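Local atomic coordinates of glycoside hydrolase family protein (Novosphingobium sp. PP1Y, PDB entry 6Q2F), a protein that probably removes terminal alpha-L-rhamnose from rhamnosylated compounds by hydrolysing the glycosidic bond, acting as an alpha-L-rhamnosidase of the glycoside hydrolase class. Residues W59-G64 and D112-A117; N63-K68 and P96-H101; D69-D74 and S680-V685; D90-T95 and P454-A459. All coordinates share one frame; numbering follows the deposited sequence.

Contact 1. Residues W59-G64 and D112-A117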
loop_
_atom_site.group_PDB
_atom_site.type_symbol
_atom_site.label_atom_id
_atom_site.label_comp_id
_atom_site.label_asym_id
_atom_site.label_seq_id
_atom_site.Cartn_x
_atom_site.Cartn_y
_atom_site.Cartn_z
ATOM N N TRP A 59 -12.240 11.705 -6.320
ATOM C CA TRP A 59 -12.976 12.945 -6.606
ATOM C C TRP A 59 -13.162 13.709 -5.293
ATOM O O TRP A 59 -14.214 13.650 -4.654
ATOM C CB TRP A 59 -14.301 12.606 -7.278
ATOM C CG TRP A 59 -15.134 13.749 -7.747
ATOM C CD1 TRP A 59 -14.759 14.780 -8.587
ATOM C CD2 TRP A 59 -16.530 13.912 -7.511
ATOM N NE1 TRP A 59 -15.846 15.592 -8.839
ATOM C CE2 TRP A 59 -16.941 15.080 -8.188
ATOM C CE3 TRP A 59 -17.471 13.197 -6.769
ATOM C CZ2 TRP A 59 -18.250 15.540 -8.146
ATOM C CZ3 TRP A 59 -18.769 13.665 -6.712
ATOM C CH2 TRP A 59 -19.150 14.821 -7.405
ATOM N N HIS A 60 -12.120 14.425 -4.892
ATOM C CA HIS A 60 -12.107 15.092 -3.599
ATOM C C HIS A 60 -12.912 16.383 -3.644
ATOM O O HIS A 60 -12.738 17.200 -4.546
ATOM C CB HIS A 60 -10.675 15.401 -3.169
ATOM C CG HIS A 60 -9.869 14.189 -2.818
ATOM N ND1 HIS A 60 -9.209 13.435 -3.764
ATOM C CD2 HIS A 60 -9.597 13.619 -1.620
ATOM C CE1 HIS A 60 -8.577 12.441 -3.163
ATOM N NE2 HIS A 60 -8.797 12.530 -1.863
ATOM N N TRP A 61 -13.789 16.564 -2.665
ATOM C CA TRP A 61 -14.458 17.836 -2.425
ATOM C C TRP A 61 -13.600 18.630 -1.445
ATOM O O TRP A 61 -13.496 18.264 -0.275
ATOM C CB TRP A 61 -15.861 17.609 -1.860
ATOM C CG TRP A 61 -16.865 17.111 -2.852
ATOM C CD1 TRP A 61 -16.640 16.751 -4.138
ATOM C CD2 TRP A 61 -18.265 16.920 -2.615
ATOM N NE1 TRP A 61 -17.811 16.342 -4.731
ATOM C CE2 TRP A 61 -18.826 16.444 -3.809
ATOM C CE3 TRP A 61 -19.095 17.091 -1.494
ATOM C CZ2 TRP A 61 -20.191 16.164 -3.934
ATOM C CZ3 TRP A 61 -20.434 16.829 -1.624
ATOM C CH2 TRP A 61 -20.972 16.362 -2.838
HETATM N N MSE A 62 -12.977 19.704 -1.924
HETATM C CA MSE A 62 -11.961 20.401 -1.149
HETATM C C MSE A 62 -12.556 21.455 -0.197
HETATM O O MSE A 62 -12.889 22.553 -0.627
HETATM C CB MSE A 62 -10.942 21.073 -2.085
HETATM C CG MSE A 62 -10.091 20.133 -2.951
HETATM SE SE MSE A 62 -9.365 18.616 -1.977
HETATM C CE MSE A 62 -8.364 19.711 -0.708
ATOM N N ASN A 63 -12.689 21.114 1.091
ATOM C CA ASN A 63 -12.981 22.099 2.138
ATOM C C ASN A 63 -14.265 22.879 1.845
ATOM O O ASN A 63 -14.306 24.104 1.942
ATOM C CB ASN A 63 -11.781 23.045 2.301
ATOM C CG ASN A 63 -11.821 23.859 3.588
ATOM O OD1 ASN A 63 -11.022 24.780 3.753
ATOM N ND2 ASN A 63 -12.724 23.510 4.511
ATOM N N GLY A 64 -15.327 22.165 1.485
ATOM C CA GLY A 64 -16.595 22.824 1.238
ATOM C C GLY A 64 -16.711 23.541 -0.102
ATOM O O GLY A 64 -17.776 24.109 -0.390
ATOM N N ASP A 112 -27.873 17.852 -0.166
ATOM C CA ASP A 112 -28.518 17.997 -1.463
ATOM C C ASP A 112 -27.494 17.958 -2.591
ATOM O O ASP A 112 -27.757 17.379 -3.652
ATOM C CB ASP A 112 -29.322 19.292 -1.505
ATOM C CG ASP A 112 -30.285 19.330 -2.670
ATOM O OD1 ASP A 112 -31.060 18.351 -2.826
ATOM O OD2 ASP A 112 -30.254 20.304 -3.433
ATOM N N ALA A 113 -26.312 18.531 -2.372
ATOM C CA ALA A 113 -25.248 18.396 -3.362
ATOM C C ALA A 113 -24.868 16.934 -3.564
ATOM O O ALA A 113 -24.757 16.468 -4.699
ATOM C CB ALA A 113 -24.025 19.211 -2.945
ATOM N N PHE A 114 -24.682 16.187 -2.482
ATOM C CA PHE A 114 -24.285 14.794 -2.633
ATOM C C PHE A 114 -25.389 13.980 -3.290
ATOM O O PHE A 114 -25.113 13.124 -4.143
ATOM C CB PHE A 114 -23.895 14.153 -1.292
ATOM C CG PHE A 114 -23.363 12.760 -1.466
ATOM C CD1 PHE A 114 -22.024 12.561 -1.754
ATOM C CD2 PHE A 114 -24.209 11.660 -1.431
ATOM C CE1 PHE A 114 -21.522 11.280 -1.969
ATOM C CE2 PHE A 114 -23.711 10.371 -1.638
ATOM C CZ PHE A 114 -22.366 10.186 -1.910
ATOM N N ARG A 115 -26.637 14.212 -2.885
ATOM C CA ARG A 115 -27.763 13.560 -3.542
ATOM C C ARG A 115 -27.740 13.822 -5.040
ATOM O O ARG A 115 -27.981 12.919 -5.848
ATOM C CB ARG A 115 -29.085 14.048 -2.940
ATOM C CG ARG A 115 -30.311 13.520 -3.679
ATOM C CD ARG A 115 -31.606 13.825 -2.942
ATOM N NE ARG A 115 -31.604 13.244 -1.607
ATOM C CZ ARG A 115 -32.667 13.179 -0.811
ATOM N NH1 ARG A 115 -33.836 13.654 -1.215
ATOM N NH2 ARG A 115 -32.557 12.631 0.389
ATOM N N PHE A 116 -27.466 15.064 -5.423
ATOM C CA PHE A 116 -27.356 15.402 -6.831
ATOM C C PHE A 116 -26.227 14.635 -7.497
ATOM O O PHE A 116 -26.392 14.130 -8.607
ATOM C CB PHE A 116 -27.125 16.896 -6.980
ATOM C CG PHE A 116 -27.083 17.349 -8.403
ATOM C CD1 PHE A 116 -28.257 17.457 -9.132
ATOM C CD2 PHE A 116 -25.880 17.667 -9.012
ATOM C CE1 PHE A 116 -28.233 17.900 -10.457
ATOM C CE2 PHE A 116 -25.845 18.102 -10.339
ATOM C CZ PHE A 116 -27.026 18.209 -11.059
ATOM N N ALA A 117 -25.069 14.548 -6.839
ATOM C CA ALA A 117 -23.974 13.744 -7.371
ATOM C C ALA A 117 -24.409 12.309 -7.582
ATOM O O ALA A 117 -24.073 11.689 -8.596
ATOM C CB ALA A 117 -22.764 13.776 -6.430
#
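In the (beta/alpha)8 barrel of this enzyme, alternate residues of strand 59-62, W59 and W61, face helix 108-124 on the outside of the barrel. The strand and helix residues 112-117 run nearly antiparallel, at 161°. Their axes stay 12.9 Å apart at the closest point, and two tryptophans fill the gap. W59 carries CG anti to its backbone N (chi1 -175°). W61 carries CG beside the backbone N instead (chi1 -74°). Both side chains leave the strand on the helix side.

The tight part is the far end of the W61 indole. W61 CH2 pushes onto the helix backbone, 3.7 Å from F114 CA. W61 CH2 also lies 4.0 Å from F114 CB and 4.2 Å from A113 CB. The same atom sits at the edge of the F114 ring, near its plane. A117 takes the second indole: A117 CB sits in plane at the edge of the W59 ring, 3.9 Å from W59 CH2. A117 CB also lies 4.3 Å from W61 CZ2. The small A113 and A117 let both rings come close to the helix.

The other side of the helix is looser. D112, R115 and F116 are partly exposed and take no part in the contact. D112 forms a salt bridge with K68, and R115 NE bonds to A486 O. In the core, W59 NE1 has a polar partner in D74 OD2. The edge of the W61 indole meets the face of W59: W61 NE1 lies 3.3 Å above the W59 ring plane, offset toward the rim.

Contact 2. Residues N63-K68 and P96-H101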
loop_
_atom_site.group_PDB
_atom_site.type_symbol
_atom_site.label_atom_id
_atom_site.label_comp_id
_atom_site.label_asym_id
_atom_site.label_seq_id
_atom_site.Cartn_x
_atom_site.Cartn_y
_atom_site.Cartn_z
ATOM N N ASN A 63 -12.689 21.114 1.091
ATOM C CA ASN A 63 -12.981 22.099 2.138
ATOM C C ASN A 63 -14.265 22.879 1.845
ATOM O O ASN A 63 -14.306 24.104 1.942
ATOM C CB ASN A 63 -11.781 23.045 2.301
ATOM C CG ASN A 63 -11.821 23.859 3.588
ATOM O OD1 ASN A 63 -11.022 24.780 3.753
ATOM N ND2 ASN A 63 -12.724 23.510 4.511
ATOM N N GLY A 64 -15.327 22.165 1.485
ATOM C CA GLY A 64 -16.595 22.824 1.238
ATOM C C GLY A 64 -16.711 23.541 -0.102
ATOM O O GLY A 64 -17.776 24.109 -0.390
ATOM N N ASN A 65 -15.663 23.546 -0.931
ATOM C CA ASN A 65 -15.725 24.174 -2.255
ATOM C C ASN A 65 -16.501 23.267 -3.207
ATOM O O ASN A 65 -15.933 22.468 -3.958
ATOM C CB ASN A 65 -14.319 24.445 -2.771
ATOM C CG ASN A 65 -13.697 25.673 -2.131
ATOM O OD1 ASN A 65 -14.204 26.769 -2.286
ATOM N ND2 ASN A 65 -12.595 25.488 -1.416
ATOM N N ILE A 66 -17.828 23.410 -3.192
ATOM C CA ILE A 66 -18.737 22.453 -3.821
ATOM C C ILE A 66 -19.920 23.206 -4.399
ATOM O O ILE A 66 -20.525 24.027 -3.710
ATOM C CB ILE A 66 -19.274 21.423 -2.803
ATOM C CG1 ILE A 66 -18.141 20.726 -2.043
ATOM C CG2 ILE A 66 -20.192 20.425 -3.481
ATOM C CD1 ILE A 66 -18.561 20.328 -0.602
ATOM N N THR A 67 -20.276 22.912 -5.650
ATOM C CA THR A 67 -21.554 23.366 -6.188
ATOM C C THR A 67 -22.158 22.249 -7.027
ATOM O O THR A 67 -21.439 21.431 -7.613
ATOM C CB THR A 67 -21.458 24.630 -7.062
ATOM O OG1 THR A 67 -20.719 24.346 -8.249
ATOM C CG2 THR A 67 -20.812 25.811 -6.323
ATOM N N LYS A 68 -23.494 22.237 -7.102
ATOM C CA LYS A 68 -24.166 21.304 -8.000
ATOM C C LYS A 68 -23.814 21.587 -9.453
ATOM O O LYS A 68 -23.653 20.659 -10.253
ATOM C CB LYS A 68 -25.670 21.370 -7.781
ATOM C CG LYS A 68 -26.119 20.528 -6.571
ATOM C CD LYS A 68 -27.320 21.151 -5.896
ATOM C CE LYS A 68 -28.573 20.420 -6.293
ATOM N NZ LYS A 68 -29.770 21.137 -5.824
ATOM N N PRO A 96 -8.436 27.720 -0.033
ATOM C CA PRO A 96 -9.096 29.022 -0.189
ATOM C C PRO A 96 -10.525 28.852 -0.678
ATOM O O PRO A 96 -10.853 27.924 -1.422
ATOM C CB PRO A 96 -8.226 29.756 -1.220
ATOM C CG PRO A 96 -6.882 29.042 -1.151
ATOM C CD PRO A 96 -7.219 27.618 -0.855
ATOM N N GLN A 97 -11.388 29.734 -0.203
ATOM C CA GLN A 97 -12.789 29.715 -0.593
ATOM C C GLN A 97 -12.918 30.401 -1.946
ATOM O O GLN A 97 -12.641 31.592 -2.076
ATOM C CB GLN A 97 -13.651 30.410 0.454
ATOM C CG GLN A 97 -15.137 30.241 0.201
ATOM C CD GLN A 97 -15.979 31.051 1.161
ATOM O OE1 GLN A 97 -15.632 31.204 2.331
ATOM N NE2 GLN A 97 -17.095 31.585 0.662
ATOM N N ILE A 98 -13.315 29.639 -2.958
ATOM C CA ILE A 98 -13.571 30.171 -4.287
ATOM C C ILE A 98 -15.021 30.016 -4.674
ATOM O O ILE A 98 -15.400 30.362 -5.795
ATOM C CB ILE A 98 -12.652 29.517 -5.330
ATOM C CG1 ILE A 98 -12.988 28.032 -5.453
ATOM C CG2 ILE A 98 -11.214 29.649 -4.884
ATOM C CD1 ILE A 98 -12.449 27.399 -6.737
ATOM N N VAL A 99 -15.843 29.501 -3.780
ATOM C CA VAL A 99 -17.271 29.498 -3.965
ATOM C C VAL A 99 -17.879 30.602 -3.113
ATOM O O VAL A 99 -17.287 31.096 -2.147
ATOM C CB VAL A 99 -17.886 28.137 -3.599
ATOM C CG1 VAL A 99 -17.304 27.060 -4.484
ATOM C CG2 VAL A 99 -17.648 27.842 -2.117
ATOM N N ASP A 100 -19.100 30.976 -3.477
ATOM C CA ASP A 100 -19.843 31.981 -2.734
ATOM C C ASP A 100 -20.026 31.580 -1.270
ATOM O O ASP A 100 -19.921 32.424 -0.371
ATOM C CB ASP A 100 -21.183 32.197 -3.431
ATOM C CG ASP A 100 -22.008 33.244 -2.764
ATOM O OD1 ASP A 100 -22.741 32.881 -1.823
ATOM O OD2 ASP A 100 -21.924 34.418 -3.183
ATOM N N HIS A 101 -20.274 30.298 -1.006
ATOM C CA HIS A 101 -20.376 29.818 0.368
ATOM C C HIS A 101 -19.991 28.344 0.452
ATOM O O HIS A 101 -20.467 27.517 -0.338
ATOM C CB HIS A 101 -21.787 30.024 0.924
ATOM C CG HIS A 101 -22.862 29.444 0.061
ATOM N ND1 HIS A 101 -23.341 30.083 -1.064
ATOM C CD2 HIS A 101 -23.560 28.286 0.163
ATOM C CE1 HIS A 101 -24.282 29.342 -1.623
ATOM N NE2 HIS A 101 -24.433 28.245 -0.900
HETATM O O HOH W 1 -21.489 26.138 -2.666
#
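Two loops meet here, one after barrel strand 56-62 and one after strand 85-91. N65 is the centre of an inverse gamma turn, and its amide bridges to the second loop. Its CB starts alongside that loop rather than facing it. With chi1 at -78°, N65 CG stands beside the backbone N and comes 3.7 Å from P96 O. The amide then splits. N65 OD1 accepts from I98 N at 3.1 Å, with the N-H well aligned (165°) but above the carbonyl plane. N65 ND2 donates to P96 O at 3.0 Å in a more bent bond, and it also bonds M62 O. V99 CG2 also packs against N65 OD1, at 3.6 Å. An alanine in place of N65 would remove both amide bonds to the second loop and would probably loosen the join between the loops.

Farther on, T67 CG2 slides past V99 CG1 at 4.2 Å. T67 OG1 points elsewhere. It caps G70 N at the start of helix 68-81 and bonds P684 O. A water closes the far end, donating to I66 O at 2.5 Å and to H101 O at 2.9 Å.

Contact 3. Residues D69-D74 and S680-V685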
loop_
_atom_site.group_PDB
_atom_site.type_symbol
_atom_site.label_atom_id
_atom_site.label_comp_id
_atom_site.label_asym_id
_atom_site.label_seq_id
_atom_site.Cartn_x
_atom_site.Cartn_y
_atom_site.Cartn_z
ATOM N N ASP A 69 -23.701 22.865 -9.813
ATOM C CA ASP A 69 -23.333 23.209 -11.176
ATOM C C ASP A 69 -22.012 22.571 -11.559
ATOM O O ASP A 69 -21.880 22.011 -12.650
ATOM C CB ASP A 69 -23.260 24.720 -11.331
ATOM C CG ASP A 69 -22.773 25.125 -12.709
ATOM O OD1 ASP A 69 -23.531 24.942 -13.670
ATOM O OD2 ASP A 69 -21.639 25.615 -12.820
ATOM N N GLY A 70 -21.033 22.626 -10.660
ATOM C CA GLY A 70 -19.745 22.032 -10.939
ATOM C C GLY A 70 -19.777 20.513 -10.946
ATOM O O GLY A 70 -19.048 19.881 -11.716
ATOM N N ILE A 71 -20.609 19.914 -10.093
ATOM C CA ILE A 71 -20.710 18.462 -10.025
ATOM C C ILE A 71 -21.169 17.905 -11.367
ATOM O O ILE A 71 -20.627 16.912 -11.874
ATOM C CB ILE A 71 -21.665 18.054 -8.894
ATOM C CG1 ILE A 71 -21.029 18.338 -7.525
ATOM C CG2 ILE A 71 -22.059 16.577 -9.027
ATOM C CD1 ILE A 71 -21.999 18.178 -6.350
ATOM N N ARG A 72 -22.182 18.539 -11.961
ATOM C CA ARG A 72 -22.667 18.104 -13.260
ATOM C C ARG A 72 -21.589 18.230 -14.325
ATOM O O ARG A 72 -21.386 17.298 -15.113
ATOM C CB ARG A 72 -23.903 18.908 -13.646
ATOM C CG ARG A 72 -24.252 18.848 -15.139
ATOM C CD ARG A 72 -25.724 19.264 -15.326
ATOM N NE ARG A 72 -26.619 18.204 -14.857
ATOM C CZ ARG A 72 -27.906 18.363 -14.577
ATOM N NH1 ARG A 72 -28.480 19.556 -14.679
ATOM N NH2 ARG A 72 -28.616 17.321 -14.184
ATOM N N LYS A 73 -20.894 19.381 -14.374
ATOM C CA LYS A 73 -19.851 19.565 -15.377
ATOM C C LYS A 73 -18.684 18.607 -15.150
ATOM O O LYS A 73 -18.086 18.116 -16.114
ATOM C CB LYS A 73 -19.372 21.013 -15.384
ATOM C CG LYS A 73 -20.437 22.007 -15.841
ATOM C CD LYS A 73 -20.103 23.426 -15.377
ATOM C CE LYS A 73 -21.044 24.448 -15.997
ATOM N NZ LYS A 73 -20.706 25.838 -15.524
ATOM N N ASP A 74 -18.334 18.341 -13.885
ATOM C CA ASP A 74 -17.355 17.287 -13.599
ATOM C C ASP A 74 -17.792 15.958 -14.188
ATOM O O ASP A 74 -17.019 15.288 -14.888
ATOM C CB ASP A 74 -17.163 17.116 -12.096
ATOM C CG ASP A 74 -16.335 18.216 -11.471
ATOM O OD1 ASP A 74 -15.851 19.106 -12.199
ATOM O OD2 ASP A 74 -16.157 18.163 -10.235
ATOM N N SER A 680 -9.013 13.596 -9.247
ATOM C CA SER A 680 -9.823 14.456 -9.988
ATOM C C SER A 680 -10.571 15.287 -8.963
ATOM O O SER A 680 -11.672 14.994 -8.619
ATOM C CB SER A 680 -10.770 13.658 -10.842
ATOM O OG SER A 680 -11.392 14.443 -11.776
ATOM N N VAL A 681 -9.934 16.326 -8.469
ATOM C CA VAL A 681 -10.563 17.236 -7.527
ATOM C C VAL A 681 -11.810 17.851 -8.159
ATOM O O VAL A 681 -11.837 18.178 -9.351
ATOM C CB VAL A 681 -9.533 18.297 -7.100
ATOM C CG1 VAL A 681 -10.215 19.554 -6.609
ATOM C CG2 VAL A 681 -8.624 17.742 -6.013
ATOM N N HIS A 682 -12.858 17.993 -7.357
ATOM C CA HIS A 682 -14.102 18.594 -7.826
ATOM C C HIS A 682 -13.903 20.065 -8.164
ATOM O O HIS A 682 -13.321 20.818 -7.372
ATOM C CB HIS A 682 -15.181 18.452 -6.750
ATOM C CG HIS A 682 -16.332 19.393 -6.916
ATOM N ND1 HIS A 682 -17.077 19.459 -8.072
ATOM C CD2 HIS A 682 -16.884 20.285 -6.057
ATOM C CE1 HIS A 682 -18.032 20.359 -7.926
ATOM N NE2 HIS A 682 -17.939 20.868 -6.710
ATOM N N VAL A 683 -14.403 20.468 -9.332
ATOM C CA VAL A 683 -14.288 21.839 -9.823
ATOM C C VAL A 683 -15.605 22.563 -9.570
ATOM O O VAL A 683 -16.589 22.330 -10.285
ATOM C CB VAL A 683 -13.921 21.863 -11.314
ATOM C CG1 VAL A 683 -13.908 23.304 -11.846
ATOM C CG2 VAL A 683 -12.591 21.175 -11.527
ATOM N N PRO A 684 -15.689 23.407 -8.543
ATOM C CA PRO A 684 -16.985 24.027 -8.211
ATOM C C PRO A 684 -17.339 25.235 -9.059
ATOM O O PRO A 684 -18.533 25.532 -9.189
ATOM C CB PRO A 684 -16.806 24.437 -6.748
ATOM C CG PRO A 684 -15.359 24.822 -6.712
ATOM C CD PRO A 684 -14.681 23.697 -7.516
ATOM N N VAL A 685 -16.358 25.938 -9.622
ATOM C CA VAL A 685 -16.590 27.133 -10.428
ATOM C C VAL A 685 -15.641 27.082 -11.619
ATOM O O VAL A 685 -14.542 26.528 -11.534
ATOM C CB VAL A 685 -16.394 28.443 -9.613
ATOM C CG1 VAL A 685 -17.358 28.500 -8.432
ATOM C CG2 VAL A 685 -14.979 28.546 -9.097
HETATM O O HOH W 2 -20.413 27.013 -10.880
#
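D74 holds CG beside its backbone N (chi1 -75°), and H682 holds CG anti to its own N (chi1 161°). These torsions bring the carboxylate and the imidazole together. The two planes stand 81° apart. H682 ND1 donates to D74 OD2 at 2.7 Å, in the ring plane but from above the carboxylate plane. V683 N donates to D74 OD2 at 3.0 Å, using the syn lone pair of that oxygen. The bond from V683 N to D74 OD1, at 3.5 Å, is weak. W59 NE1 is a third donor to OD2, while D74 OD1 forms a salt bridge with R703 NE. This buried carboxylate is therefore well satisfied and probably stays charged.

Next to ND1, the CE1 corner of the ring meets the helix backbone edge-on. H682 CE1 is 3.4 Å from I71 N and 3.6 Å from I71 CG1. H682 NE2 accepts from T67 N, which is consistent with a neutral ring protonated on ND1. G70 sits where the two backbones come nearest, its CA 3.2 Å from V683 O in a CA-H...O contact. A CB here would clash with that oxygen. Farther out, a water links D69 OD2 (2.7 Å) to P684 O (2.9 Å).

The contact is a histidine-carboxylate pair joining helix 68-81 to the loop after strand 674-677. It lies where the (beta/alpha)8 barrel closes, that strand pairing with strand 56-62.

Contact 4. Residues D90-T95 and P454-A459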
loop_
_atom_site.group_PDB
_atom_site.type_symbol
_atom_site.label_atom_id
_atom_site.label_comp_id
_atom_site.label_asym_id
_atom_site.label_seq_id
_atom_site.Cartn_x
_atom_site.Cartn_y
_atom_site.Cartn_z
ATOM N N ASP A 90 -15.103 13.922 1.118
ATOM C CA ASP A 90 -15.244 15.273 1.662
ATOM C C ASP A 90 -14.001 15.534 2.503
ATOM O O ASP A 90 -13.906 15.065 3.634
ATOM C CB ASP A 90 -16.522 15.436 2.473
ATOM C CG ASP A 90 -16.796 16.893 2.826
ATOM O OD1 ASP A 90 -17.131 17.662 1.892
ATOM O OD2 ASP A 90 -16.654 17.274 4.008
ATOM N N ALA A 91 -13.051 16.286 1.952
ATOM C CA ALA A 91 -11.719 16.439 2.537
ATOM C C ALA A 91 -11.585 17.805 3.199
ATOM O O ALA A 91 -11.629 18.833 2.515
ATOM C CB ALA A 91 -10.635 16.263 1.471
ATOM N N ASN A 92 -11.391 17.810 4.521
ATOM C CA ASN A 92 -11.325 19.047 5.299
ATOM C C ASN A 92 -9.880 19.532 5.414
ATOM O O ASN A 92 -9.321 19.663 6.498
ATOM C CB ASN A 92 -11.945 18.834 6.675
ATOM C CG ASN A 92 -12.132 20.144 7.446
ATOM O OD1 ASN A 92 -11.453 20.399 8.445
ATOM N ND2 ASN A 92 -13.056 20.973 6.982
ATOM N N LEU A 93 -9.266 19.771 4.260
ATOM C CA LEU A 93 -7.931 20.347 4.181
ATOM C C LEU A 93 -8.063 21.823 3.838
ATOM O O LEU A 93 -8.819 22.185 2.930
ATOM C CB LEU A 93 -7.078 19.636 3.129
ATOM C CG LEU A 93 -6.805 18.150 3.356
ATOM C CD1 LEU A 93 -5.765 17.663 2.373
ATOM C CD2 LEU A 93 -6.305 17.919 4.780
ATOM N N GLN A 94 -7.332 22.663 4.562
ATOM C CA GLN A 94 -7.431 24.106 4.392
ATOM C C GLN A 94 -7.221 24.512 2.929
ATOM O O GLN A 94 -6.156 24.275 2.352
ATOM C CB GLN A 94 -6.415 24.800 5.293
ATOM C CG GLN A 94 -6.493 26.321 5.197
ATOM C CD GLN A 94 -5.965 27.011 6.432
ATOM O OE1 GLN A 94 -6.599 27.928 6.956
ATOM N NE2 GLN A 94 -4.801 26.574 6.910
ATOM N N THR A 95 -8.253 25.110 2.334
ATOM C CA THR A 95 -8.290 25.453 0.915
ATOM C C THR A 95 -8.969 26.807 0.782
ATOM O O THR A 95 -10.010 27.030 1.416
ATOM C CB THR A 95 -9.065 24.426 0.070
ATOM O OG1 THR A 95 -8.549 23.112 0.294
ATOM C CG2 THR A 95 -8.935 24.762 -1.406
ATOM N N PRO A 454 -9.531 13.524 6.854
ATOM C CA PRO A 454 -9.633 14.884 7.388
ATOM C C PRO A 454 -11.055 15.417 7.241
ATOM O O PRO A 454 -11.530 15.718 6.139
ATOM C CB PRO A 454 -8.657 15.671 6.512
ATOM C CG PRO A 454 -8.627 14.869 5.148
ATOM C CD PRO A 454 -9.353 13.555 5.387
ATOM N N ALA A 455 -11.744 15.489 8.367
ATOM C CA ALA A 455 -13.129 15.899 8.481
ATOM C C ALA A 455 -13.220 17.129 9.368
ATOM O O ALA A 455 -12.301 17.413 10.150
ATOM C CB ALA A 455 -13.980 14.774 9.086
ATOM N N PRO A 456 -14.305 17.882 9.276
ATOM C CA PRO A 456 -14.528 18.971 10.228
ATOM C C PRO A 456 -14.738 18.411 11.622
ATOM O O PRO A 456 -15.065 17.221 11.775
ATOM C CB PRO A 456 -15.797 19.652 9.697
ATOM C CG PRO A 456 -16.467 18.618 8.889
ATOM C CD PRO A 456 -15.378 17.798 8.273
ATOM N N PRO A 457 -14.536 19.227 12.661
ATOM C CA PRO A 457 -14.683 18.720 14.036
ATOM C C PRO A 457 -15.985 17.985 14.299
ATOM O O PRO A 457 -15.963 16.944 14.965
ATOM C CB PRO A 457 -14.572 19.997 14.876
ATOM C CG PRO A 457 -13.684 20.893 14.045
ATOM C CD PRO A 457 -14.079 20.632 12.633
ATOM N N GLU A 458 -17.081 18.476 13.775
ATOM C CA GLU A 458 -18.371 17.856 13.987
ATOM C C GLU A 458 -18.488 16.452 13.427
ATOM O O GLU A 458 -19.331 15.717 13.811
ATOM C CB GLU A 458 -19.482 18.713 13.404
ATOM C CG GLU A 458 -19.210 20.190 13.474
ATOM C CD GLU A 458 -18.339 20.677 12.346
ATOM O OE1 GLU A 458 -18.833 20.848 11.218
ATOM O OE2 GLU A 458 -17.160 20.889 12.603
ATOM N N ALA A 459 -17.651 16.123 12.478
ATOM C CA ALA A 459 -17.660 14.831 11.806
ATOM C C ALA A 459 -16.399 14.047 12.122
ATOM O O ALA A 459 -16.037 13.123 11.385
ATOM C CB ALA A 459 -17.803 15.020 10.293
#
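P454, which follows a cis peptide bond, begins the contact and makes its one hydrogen bond. N92 N donates to P454 O at 2.6 Å. The N-H is fairly straight at 160°, but it approaches 44° above the carbonyl plane. The proline ring crosses L93 obliquely, with P454 CB 3.7 Å from L93 CD2. P454 CG makes a looser contact with A91 CB, whose bond points away.

A455 turns its methyl away and offers its backbone. N92 CB lies between P454 O, at 3.2 Å, and A455 C, at 3.4 Å. N92 carries CG anti to its backbone N (chi1 -170°), so the amide runs out along the proline-rich loop and its CG comes up to P456 N.

P456 comes next and crosses N92 obliquely, P456 CD lying 3.9 Å from N92 CB. A glycine at N92 would lose this packing on A455 and P456 and would probably leave the backbone bond to P454 less well held.

P457 and E458 form a short 3-10 segment. A459 N closes it on P456 O at 2.9 Å.

On the strand side, N92 is the centre of an inverse gamma turn, with a weak bond from L93 N to A91 O at 3.1 Å. D90 OD1 bonds W110 NE1.

The P454 side chain is about 11 Å from the sodium held by D503, S504, E583, E586 and E644. A91 is the last residue of parallel strand 85-91, so the loop meets the C-terminal mouth of the (beta/alpha)8 barrel, the end where enzymes of this fold carry their active site.

How the contacts relate
All four contacts involve the barrel, on one side of the chain's centre; contact 4 joins it to a loop that follows an inserted antiparallel sheet. The first segments come in order, from 59-64 to 90-95. Contact 2 starts where contact 1 does, sharing N63 and G64. Contact 3 joins helix 68-81 to residues some 600 positions later. Centres of contacts 1, 2 and 3 are about 9 to 10 Å apart, and these three touch one another. Contact 4 lies about 13 Å from contacts 1 and 2 and 18 Å from contact 3. Paired strands 56-62 and 85-91 link it to contact 1, and shared N63 links it to contact 2. Together they run from outer helices to barrel-mouth loops.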